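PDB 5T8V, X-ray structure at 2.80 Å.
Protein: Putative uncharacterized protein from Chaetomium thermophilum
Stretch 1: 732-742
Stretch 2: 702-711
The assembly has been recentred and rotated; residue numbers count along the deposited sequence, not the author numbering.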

# COMPACT_ATOMS: atom_id res chain seq x y z
N GLY A 732 -8.17 7.68 21.89
CA GLY A 732 -6.87 7.23 21.40
C GLY A 732 -5.86 8.36 21.34
O GLY A 732 -4.74 8.24 21.85
N LEU A 733 -6.24 9.48 20.71
CA LEU A 733 -5.37 10.65 20.66
C LEU A 733 -4.85 11.00 22.05
O LEU A 733 -3.65 11.21 22.25
CB LEU A 733 -6.13 11.83 20.06
CG LEU A 733 -6.32 11.83 18.55
CD1 LEU A 733 -7.36 12.85 18.14
CD2 LEU A 733 -5.00 12.11 17.85
N LEU A 734 -5.76 11.08 23.03
CA LEU A 734 -5.34 11.40 24.39
C LEU A 734 -4.39 10.34 24.93
O LEU A 734 -3.38 10.67 25.56
CB LEU A 734 -6.56 11.55 25.29
CG LEU A 734 -7.26 12.91 25.23
CD1 LEU A 734 -8.67 12.84 25.80
CD2 LEU A 734 -6.45 13.95 25.98
N HIS A 735 -4.68 9.06 24.69
CA HIS A 735 -3.76 8.01 25.11
C HIS A 735 -2.37 8.21 24.52
O HIS A 735 -1.38 7.77 25.11
CB HIS A 735 -4.30 6.63 24.72
CG HIS A 735 -4.96 5.90 25.83
ND1 HIS A 735 -6.33 5.93 26.04
CD2 HIS A 735 -4.45 5.12 26.82
CE1 HIS A 735 -6.63 5.19 27.09
NE2 HIS A 735 -5.51 4.69 27.58
N ARG A 736 -2.28 8.87 23.37
CA ARG A 736 -1.00 9.07 22.70
C ARG A 736 -0.26 10.32 23.19
O ARG A 736 0.70 10.75 22.53
CB ARG A 736 -1.20 9.15 21.19
CG ARG A 736 -1.71 7.85 20.57
CD ARG A 736 -0.57 6.93 20.16
NE ARG A 736 0.31 6.57 21.27
CZ ARG A 736 0.10 5.56 22.10
NH1 ARG A 736 -0.96 4.78 21.97
NH2 ARG A 736 0.97 5.32 23.08
N VAL A 737 -0.67 10.90 24.31
CA VAL A 737 0.09 12.02 24.88
C VAL A 737 1.29 11.50 25.67
O VAL A 737 2.32 12.17 25.74
CB VAL A 737 -0.82 12.90 25.75
CG1 VAL A 737 -0.02 14.03 26.40
CG2 VAL A 737 -1.96 13.47 24.92
N GLN A 738 1.17 10.33 26.28
CA GLN A 738 2.28 9.69 26.98
C GLN A 738 2.94 8.64 26.09
O GLN A 738 3.03 7.46 26.43
CB GLN A 738 1.80 9.08 28.30
CG GLN A 738 1.38 10.11 29.34
CD GLN A 738 0.89 9.47 30.62
OE1 GLN A 738 0.48 8.31 30.63
NE2 GLN A 738 0.92 10.23 31.71
N ASP A 739 3.39 9.10 24.91
CA ASP A 739 4.00 8.24 23.92
C ASP A 739 5.52 8.31 24.01
O ASP A 739 6.07 9.36 24.35
CB ASP A 739 3.56 8.64 22.51
CG ASP A 739 3.98 7.64 21.45
OD1 ASP A 739 5.18 7.61 21.11
OD2 ASP A 739 3.11 6.89 20.96
N PRO A 740 6.24 7.22 23.72
CA PRO A 740 7.71 7.27 23.74
C PRO A 740 8.28 8.42 22.93
O PRO A 740 8.96 9.30 23.49
CB PRO A 740 8.11 5.91 23.15
CG PRO A 740 7.00 5.01 23.55
CD PRO A 740 5.74 5.84 23.52
N GLU A 741 8.03 8.45 21.62
CA GLU A 741 8.55 9.51 20.78
C GLU A 741 7.98 10.86 21.22
O GLU A 741 6.89 10.94 21.80
CB GLU A 741 8.20 9.24 19.31
CG GLU A 741 9.14 9.90 18.32
CD GLU A 741 10.49 9.21 18.25
OE1 GLU A 741 10.70 8.22 18.99
OE2 GLU A 741 11.35 9.64 17.45
N GLU A 742 8.73 11.92 20.94
CA GLU A 742 8.36 13.27 21.39
C GLU A 742 7.50 14.00 20.36
O GLU A 742 6.45 14.56 20.70
CB GLU A 742 9.63 14.07 21.68
CG GLU A 742 9.39 15.43 22.33
CD GLU A 742 8.85 15.33 23.74
OE1 GLU A 742 8.92 14.22 24.32
OE2 GLU A 742 8.36 16.35 24.27
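Stretch 2 702-711: GPGVRKRAMK

Stretch 2 is mostly helix, and the helix runs on beyond Lys711; it meets stretch 1 where a helix gives way to a loop. The pairing is antiparallel in register: Leu733 lies nearest Met710 (CA to CA 6.9 Å), Arg736 nearest Arg706 (CA to CA 9.2 Å) and Glu741 nearest Pro703 (CA to CA 6.9 Å). The spine of the contact on stretch 2 is Pro703, Arg706 and Met710, spaced at three and four residues so that all three point toward stretch 1. The intervening Val705 and Ala709 are out of reach. The backbone of this helix is regular, with Met710 N bonded to Arg706 O at 2.9 Å.

Arg706 and Met710 cover the most surface, equally, and do different work. Met710, with chi1 in p, packs its CB at 3.6 Å from Leu733 CD2, while its CE reaches Arg736 CG at 3.8 Å; here the aliphatic part of an arginine serves as apolar surface. Leu733 itself leaves its backbone sideways, and the tip of its side chain comes nearer.

Arg706 carries the polar half. Its side chain (m, t, m) extends to put NH1 2.7 Å from Asp739 OD2, a salt bridge in which the oxygen lies over one face of the guanidinium rather than in its plane; no hydrogen bond crosses the interface. The same OD2 also takes Arg736 NE at 2.8 Å, within stretch 1. One buried carboxylate thus sits between two like charges, Arg736 NE and Arg706 NH1, which are 4.6 Å apart. Beyond the salt bridge the contact loosens but does not stop: Glu741 CG rests against Pro703 CB at 4.2 Å. The rule is compact: a methionine for packing, an arginine one turn earlier for charge, and an acid in the loop to receive it.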

# COMPACT_ATOMS: atom_id res chain seq x y z
N GLY A 702 5.94 1.82 14.21
CA GLY A 702 6.52 2.96 13.55
C GLY A 702 6.03 4.28 14.11
O GLY A 702 4.82 4.50 14.24
N PRO A 703 6.94 5.19 14.47
CA PRO A 703 6.51 6.51 14.96
C PRO A 703 5.95 7.42 13.88
O PRO A 703 5.41 8.48 14.22
CB PRO A 703 7.78 7.09 15.58
CG PRO A 703 8.89 6.39 14.89
CD PRO A 703 8.40 5.01 14.59
N GLY A 704 6.07 7.06 12.61
CA GLY A 704 5.52 7.88 11.54
C GLY A 704 4.13 7.43 11.14
O GLY A 704 3.23 8.25 10.90
N VAL A 705 3.94 6.11 11.07
CA VAL A 705 2.62 5.56 10.74
C VAL A 705 1.60 5.97 11.79
O VAL A 705 0.43 6.22 11.46
CB VAL A 705 2.71 4.03 10.59
CG1 VAL A 705 3.13 3.37 11.89
CG2 VAL A 705 1.39 3.47 10.10
N ARG A 706 2.01 6.07 13.05
CA ARG A 706 1.10 6.55 14.09
C ARG A 706 0.69 7.99 13.82
O ARG A 706 -0.50 8.32 13.84
CB ARG A 706 1.76 6.42 15.46
CG ARG A 706 1.87 4.99 15.98
CD ARG A 706 2.47 4.94 17.37
NE ARG A 706 3.89 5.28 17.38
CZ ARG A 706 4.68 5.20 18.44
NH1 ARG A 706 4.20 4.79 19.61
NH2 ARG A 706 5.96 5.53 18.35
N LYS A 707 1.67 8.86 13.56
CA LYS A 707 1.38 10.26 13.27
C LYS A 707 0.41 10.39 12.11
O LYS A 707 -0.58 11.13 12.18
CB LYS A 707 2.68 11.01 12.99
CG LYS A 707 3.65 11.01 14.17
CD LYS A 707 5.08 11.34 13.76
CE LYS A 707 5.29 12.83 13.51
NZ LYS A 707 6.73 13.16 13.30
N ARG A 708 0.66 9.65 11.02
CA ARG A 708 -0.25 9.69 9.88
C ARG A 708 -1.64 9.23 10.27
O ARG A 708 -2.65 9.87 9.94
CB ARG A 708 0.31 8.83 8.74
CG ARG A 708 -0.59 8.79 7.52
CD ARG A 708 0.14 8.27 6.30
NE ARG A 708 -0.67 8.41 5.09
CZ ARG A 708 -0.21 8.21 3.85
NH1 ARG A 708 1.05 7.86 3.65
NH2 ARG A 708 -1.02 8.36 2.82
N ALA A 709 -1.72 8.11 11.00
CA ALA A 709 -3.02 7.57 11.38
C ALA A 709 -3.82 8.54 12.24
O ALA A 709 -5.05 8.60 12.13
CB ALA A 709 -2.83 6.24 12.12
N MET A 710 -3.14 9.31 13.09
CA MET A 710 -3.87 10.25 13.95
C MET A 710 -4.16 11.57 13.26
O MET A 710 -5.11 12.26 13.66
CB MET A 710 -3.10 10.48 15.25
CG MET A 710 -1.69 11.01 15.10
SD MET A 710 -0.85 11.14 16.69
CE MET A 710 -0.77 9.43 17.21
N LYS A 711 -3.40 11.94 12.23
CA LYS A 711 -3.80 13.07 11.40
C LYS A 711 -5.06 12.72 10.60
O LYS A 711 -6.04 13.48 10.59
CB LYS A 711 -2.66 13.47 10.47
CG LYS A 711 -2.75 14.90 9.93
CD LYS A 711 -2.42 15.92 11.00
CE LYS A 711 -2.46 17.34 10.45
NZ LYS A 711 -2.14 18.36 11.49